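Local coordinates for protein dihydroorotase (Agrobacterium tumefaciens, PDB 2OGJ) that catalyses the zinc-dependent deacetylation of acetyl-(R)-mandelate and, less efficiently, of acetyl glycolate in vitro, at residues 284-289 with 326-331; 202-207 with 332-337. All coordinates share one frame; numbering follows the deposited sequence.

Interaction 1. Residues 284-289 with 326-331; sequences LPFSIS and TRNPAS
The ring of Phe286 lies over Asn328 in the first turn of helix 327-332, and this stack carries most of the contact. Phe286 has CG anti to its backbone N (chi1 180°), which places the ring beside its own carbonyl carbon and brings its end to residues 326-331. Asn328 CB sits over one ring face, 3.6 Å from the Phe286 centroid and 23° off the normal, a CH-pi contact displaced toward the CE2 side of the ring. Its nearest ring atom is Phe286 CE2, at 3.4 Å. The side-chain amide plane of Asn328 is tilted only 15° from the ring, so the two flat groups are nearly parallel, although their side chains cross obliquely.

Ser331, one helical turn on, meets the ring differently: its OG lies in the ring plane at the edge, 3.4 Å from Phe286 CZ. That hydroxyl is turned back to its own helix, placed between the backbone N and carbonyl carbon, and donates to Asn328 O, approaching from above the carbonyl plane. Beside the stack, Ser287 CB and Pro329 CB meet at 4.1 Å, an apolar touch that leaves Ser287 OG to hydrogen bond with Asp262 OD1.

Segment 284-289 probably takes the place of the last strand of the TIM barrel, since Ser287 pairs through its backbone with Leu261 and Ile263, and Ser289 with His265. Helix 304-313 packs against Pro285 and Ile288, helix 318-323 meets Asn328 through Glu323, and Pro329 rests on Val74 of strand 68-75.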
loop_
_atom_site.group_PDB
_atom_site.type_symbol
_atom_site.label_atom_id
_atom_site.label_comp_id
_atom_site.label_asym_id
_atom_site.label_seq_id
_atom_site.Cartn_x
_atom_site.Cartn_y
_atom_site.Cartn_z
ATOM N N LEU A 284 -36.402 -20.443 -1.878
ATOM C CA LEU A 284 -36.563 -19.914 -3.222
ATOM C C LEU A 284 -35.871 -18.567 -3.373
ATOM O O LEU A 284 -35.661 -17.837 -2.391
ATOM C CB LEU A 284 -38.045 -19.726 -3.538
ATOM C CG LEU A 284 -38.748 -20.845 -4.287
ATOM C CD1 LEU A 284 -38.499 -22.176 -3.605
ATOM C CD2 LEU A 284 -40.213 -20.512 -4.358
ATOM N N PRO A 285 -35.474 -18.230 -4.601
ATOM C CA PRO A 285 -34.832 -16.928 -4.730
ATOM C C PRO A 285 -35.959 -15.891 -4.761
ATOM O O PRO A 285 -37.052 -16.168 -5.257
ATOM C CB PRO A 285 -34.070 -17.049 -6.051
ATOM C CG PRO A 285 -34.906 -17.997 -6.837
ATOM C CD PRO A 285 -35.270 -19.045 -5.805
ATOM N N PHE A 286 -35.709 -14.719 -4.195
ATOM C CA PHE A 286 -36.710 -13.655 -4.170
ATOM C C PHE A 286 -36.945 -13.099 -5.577
ATOM O O PHE A 286 -38.073 -12.782 -5.958
ATOM C CB PHE A 286 -36.257 -12.519 -3.251
ATOM C CG PHE A 286 -37.231 -11.381 -3.177
ATOM C CD1 PHE A 286 -38.355 -11.464 -2.349
ATOM C CD2 PHE A 286 -37.035 -10.227 -3.934
ATOM C CE1 PHE A 286 -39.270 -10.413 -2.273
ATOM C CE2 PHE A 286 -37.947 -9.174 -3.865
ATOM C CZ PHE A 286 -39.069 -9.271 -3.026
ATOM N N SER A 287 -35.865 -12.974 -6.334
ATOM C CA SER A 287 -35.938 -12.463 -7.689
ATOM C C SER A 287 -34.963 -13.238 -8.548
ATOM O O SER A 287 -33.952 -13.743 -8.053
ATOM C CB SER A 287 -35.589 -10.963 -7.737
ATOM O OG SER A 287 -34.250 -10.714 -7.324
ATOM N N ILE A 288 -35.302 -13.347 -9.829
ATOM C CA ILE A 288 -34.478 -14.022 -10.812
ATOM C C ILE A 288 -33.885 -12.943 -11.717
ATOM O O ILE A 288 -34.621 -12.144 -12.299
ATOM C CB ILE A 288 -35.329 -14.992 -11.664
ATOM C CG1 ILE A 288 -35.996 -16.016 -10.753
ATOM C CG2 ILE A 288 -34.465 -15.660 -12.737
ATOM C CD1 ILE A 288 -36.760 -17.071 -11.505
ATOM N N SER A 289 -32.565 -12.895 -11.823
ATOM C CA SER A 289 -31.946 -11.898 -12.685
ATOM C C SER A 289 -30.778 -12.469 -13.467
ATOM O O SER A 289 -30.228 -13.499 -13.126
ATOM C CB SER A 289 -31.487 -10.683 -11.869
ATOM O OG SER A 289 -30.407 -11.009 -11.017
ATOM N N THR A 326 -41.188 -9.956 -11.738
ATOM C CA THR A 326 -42.110 -8.834 -11.858
ATOM C C THR A 326 -42.371 -8.127 -10.512
ATOM O O THR A 326 -41.715 -7.138 -10.178
ATOM C CB THR A 326 -43.458 -9.284 -12.459
ATOM O OG1 THR A 326 -43.967 -10.386 -11.701
ATOM C CG2 THR A 326 -43.281 -9.697 -13.916
ATOM N N ARG A 327 -43.323 -8.643 -9.744
ATOM C CA ARG A 327 -43.696 -8.055 -8.462
ATOM C C ARG A 327 -42.567 -7.943 -7.432
ATOM O O ARG A 327 -42.441 -6.919 -6.746
ATOM C CB ARG A 327 -44.855 -8.851 -7.872
ATOM C CG ARG A 327 -46.001 -9.051 -8.862
ATOM C CD ARG A 327 -47.217 -8.250 -8.476
ATOM N NE ARG A 327 -47.812 -8.808 -7.272
ATOM C CZ ARG A 327 -48.621 -8.133 -6.470
ATOM N NH1 ARG A 327 -48.931 -6.872 -6.749
ATOM N NH2 ARG A 327 -49.104 -8.716 -5.381
ATOM N N ASN A 328 -41.748 -8.983 -7.327
ATOM C CA ASN A 328 -40.661 -8.985 -6.351
ATOM C C ASN A 328 -39.509 -8.028 -6.621
ATOM O O ASN A 328 -39.133 -7.272 -5.728
ATOM C CB ASN A 328 -40.126 -10.404 -6.157
ATOM C CG ASN A 328 -41.099 -11.284 -5.418
ATOM O OD1 ASN A 328 -40.901 -12.484 -5.320
ATOM N ND2 ASN A 328 -42.162 -10.688 -4.891
ATOM N N PRO A 329 -38.920 -8.056 -7.834
ATOM C CA PRO A 329 -37.816 -7.136 -8.109
ATOM C C PRO A 329 -38.350 -5.705 -8.151
ATOM O O PRO A 329 -37.624 -4.742 -7.887
ATOM C CB PRO A 329 -37.297 -7.618 -9.459
ATOM C CG PRO A 329 -38.515 -8.138 -10.115
ATOM C CD PRO A 329 -39.194 -8.903 -9.007
ATOM N N ALA A 330 -39.632 -5.570 -8.465
ATOM C CA ALA A 330 -40.239 -4.251 -8.532
ATOM C C ALA A 330 -40.352 -3.649 -7.138
ATOM O O ALA A 330 -40.204 -2.441 -6.958
ATOM C CB ALA A 330 -41.607 -4.333 -9.178
ATOM N N SER A 331 -40.638 -4.486 -6.149
ATOM C CA SER A 331 -40.751 -3.990 -4.786
ATOM C C SER A 331 -39.416 -3.403 -4.330
ATOM O O SER A 331 -39.390 -2.390 -3.633
ATOM C CB SER A 331 -41.176 -5.117 -3.843
ATOM O OG SER A 331 -40.428 -6.291 -4.096
#

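Interaction 2. Residues 202-207 with 332-337; sequences KVPMMV and VIRLDM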
loop_
_atom_site.group_PDB
_atom_site.type_symbol
_atom_site.label_atom_id
_atom_site.label_comp_id
_atom_site.label_asym_id
_atom_site.label_seq_id
_atom_site.Cartn_x
_atom_site.Cartn_y
_atom_site.Cartn_z
ATOM N N LYS A 202 -31.403 6.198 2.970
ATOM C CA LYS A 202 -32.688 5.542 3.186
ATOM C C LYS A 202 -33.011 4.745 1.929
ATOM O O LYS A 202 -34.118 4.819 1.393
ATOM C CB LYS A 202 -33.788 6.576 3.466
ATOM C CG LYS A 202 -33.543 7.397 4.733
ATOM C CD LYS A 202 -34.721 8.314 5.068
ATOM C CE LYS A 202 -35.013 9.279 3.929
ATOM N NZ LYS A 202 -36.284 10.010 4.163
ATOM N N VAL A 203 -32.036 3.953 1.493
ATOM C CA VAL A 203 -32.171 3.169 0.279
ATOM C C VAL A 203 -31.636 1.732 0.456
ATOM O O VAL A 203 -30.791 1.470 1.317
ATOM C CB VAL A 203 -31.435 3.926 -0.865
ATOM C CG1 VAL A 203 -29.949 3.552 -0.884
ATOM C CG2 VAL A 203 -32.134 3.703 -2.196
ATOM N N PRO A 204 -32.133 0.777 -0.345
ATOM C CA PRO A 204 -31.656 -0.599 -0.210
ATOM C C PRO A 204 -30.249 -0.820 -0.737
ATOM O O PRO A 204 -29.744 -0.031 -1.521
ATOM C CB PRO A 204 -32.700 -1.398 -0.973
ATOM C CG PRO A 204 -33.105 -0.441 -2.042
ATOM C CD PRO A 204 -33.250 0.848 -1.295
HETATM N N MSE A 205 -29.630 -1.914 -0.312
HETATM C CA MSE A 205 -28.270 -2.232 -0.723
HETATM C C MSE A 205 -28.177 -3.610 -1.382
HETATM O O MSE A 205 -28.616 -4.605 -0.812
HETATM C CB MSE A 205 -27.348 -2.185 0.503
HETATM C CG MSE A 205 -25.867 -2.222 0.176
HETATM SE SE MSE A 205 -24.847 -2.281 1.647
HETATM C CE MSE A 205 -23.316 -2.715 0.951
HETATM N N MSE A 206 -27.617 -3.668 -2.589
HETATM C CA MSE A 206 -27.464 -4.947 -3.289
HETATM C C MSE A 206 -26.016 -5.376 -3.153
HETATM O O MSE A 206 -25.108 -4.659 -3.582
HETATM C CB MSE A 206 -27.838 -4.830 -4.783
HETATM C CG MSE A 206 -27.566 -6.115 -5.609
HETATM SE SE MSE A 206 -28.117 -6.110 -7.346
HETATM C CE MSE A 206 -26.690 -5.733 -8.086
ATOM N N VAL A 207 -25.786 -6.539 -2.551
ATOM C CA VAL A 207 -24.415 -6.986 -2.376
ATOM C C VAL A 207 -24.080 -8.298 -3.070
ATOM O O VAL A 207 -24.752 -9.310 -2.902
ATOM C CB VAL A 207 -24.054 -7.099 -0.883
ATOM C CG1 VAL A 207 -22.548 -7.126 -0.712
ATOM C CG2 VAL A 207 -24.639 -5.927 -0.124
ATOM N N VAL A 332 -38.316 -4.038 -4.731
ATOM C CA VAL A 332 -36.999 -3.560 -4.349
ATOM C C VAL A 332 -36.754 -2.161 -4.896
ATOM O O VAL A 332 -36.188 -1.309 -4.210
ATOM C CB VAL A 332 -35.870 -4.471 -4.887
ATOM C CG1 VAL A 332 -34.499 -3.915 -4.448
ATOM C CG2 VAL A 332 -36.068 -5.886 -4.404
ATOM N N ILE A 333 -37.179 -1.920 -6.132
ATOM C CA ILE A 333 -36.944 -0.613 -6.719
ATOM C C ILE A 333 -38.094 0.353 -6.522
ATOM O O ILE A 333 -38.096 1.461 -7.059
ATOM C CB ILE A 333 -36.573 -0.726 -8.225
ATOM C CG1 ILE A 333 -37.590 -1.578 -8.964
ATOM C CG2 ILE A 333 -35.185 -1.334 -8.368
ATOM C CD1 ILE A 333 -37.345 -1.647 -10.436
ATOM N N ARG A 334 -39.062 -0.064 -5.718
ATOM C CA ARG A 334 -40.217 0.759 -5.421
ATOM C C ARG A 334 -41.009 1.083 -6.677
ATOM O O ARG A 334 -41.468 2.211 -6.863
ATOM C CB ARG A 334 -39.778 2.046 -4.702
ATOM C CG ARG A 334 -39.258 1.800 -3.279
ATOM C CD ARG A 334 -38.467 2.981 -2.717
ATOM N NE ARG A 334 -37.685 2.604 -1.531
ATOM C CZ ARG A 334 -36.686 3.327 -1.021
ATOM N NH1 ARG A 334 -36.325 4.485 -1.582
ATOM N NH2 ARG A 334 -36.035 2.886 0.051
ATOM N N LEU A 335 -41.157 0.087 -7.542
ATOM C CA LEU A 335 -41.929 0.240 -8.769
ATOM C C LEU A 335 -43.331 -0.250 -8.459
ATOM O O LEU A 335 -43.516 -1.419 -8.101
ATOM C CB LEU A 335 -41.336 -0.605 -9.896
ATOM C CG LEU A 335 -42.125 -0.591 -11.209
ATOM C CD1 LEU A 335 -42.342 0.858 -11.653
ATOM C CD2 LEU A 335 -41.372 -1.403 -12.278
ATOM N N ASP A 336 -44.322 0.628 -8.587
ATOM C CA ASP A 336 -45.691 0.226 -8.288
ATOM C C ASP A 336 -46.198 -0.762 -9.310
ATOM O O ASP A 336 -46.154 -0.486 -10.506
ATOM C CB ASP A 336 -46.625 1.418 -8.270
ATOM C CG ASP A 336 -48.075 0.994 -8.253
ATOM O OD1 ASP A 336 -48.430 0.190 -7.368
ATOM O OD2 ASP A 336 -48.854 1.449 -9.120
HETATM N N MSE A 337 -46.702 -1.901 -8.849
HETATM C CA MSE A 337 -47.192 -2.919 -9.774
HETATM C C MSE A 337 -48.597 -3.426 -9.418
HETATM O O MSE A 337 -48.952 -4.574 -9.677
HETATM C CB MSE A 337 -46.179 -4.072 -9.829
HETATM C CG MSE A 337 -46.362 -4.994 -11.001
HETATM SE SE MSE A 337 -44.844 -5.796 -11.441
HETATM C CE MSE A 337 -44.153 -4.590 -12.445
#
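Arg334 starts with CG anti to its carbonyl carbon, beside the backbone N (chi1 -69°), and continues extended from CG to NE, so that its guanidinium is carried across to the 202-207 segment. Arg334 is the C-prime residue of a Schellman motif, with positive phi (61°), that ends helix 327-332 through Leu335 N to Ala330 O and Arg334 N to Ser331 O. Lys202 has the same role at the end of helix 189-201, with Val203 N bonded to Ala198 O and Lys202 N to Lys199 O. The contact thus joins two helix termini of the TIM barrel.

Arg334 NH2 donates to Lys202 O over 3.0 Å, and the N-H...O angle of 166° makes the bond nearly straight. The oxygen lies close to the guanidinium plane, at its edge, whereas the donor stands above the carbonyl plane of Lys202. A carbonyl at the C-terminal end of a helix probably carries extra negative potential, which would suit a cationic partner. The side chain of Lys202 leads away.

Pro204 faces Arg334 tip to tip, while its CG packs against Val332, 4.4 Å from Val332 CG1. Behind Pro204 the chain enters strand 206-209, which ends near the zinc ligand His208; the contact is therefore at the N-terminal end of this strand. Val332 also touches Val228 and Ile333 touches Val104, so the helix end probably lies against the N-terminal end of the barrel, opposite the end that carries the metals in this superfamily. Over one face of the Arg334 guanidinium sits the ring carbon Pro204 CD, 3.7 Å from Arg334 NH2.

Helix 327-332 unites the two contacts, whose centres lie about 11 Å apart: interaction 1 uses its first turn and interaction 2 its C-terminal end. The ring of Phe286 bridges them directly, with its CE2 3.8 Å from Val332 CG2, so one apolar patch runs from the 284-289 segment to Val332. Met337 SE packs 3.5 Å from Thr326 C, folding the chain after the helix back on its start. Neither contact includes a metal ligand. Interaction 1 is the nearer to the site: the side chain of Ser287 is about 7 Å from that of His77 and about 13 Å from a zinc ion, whereas the side chain of Val332 is about 10 Å from that of His77.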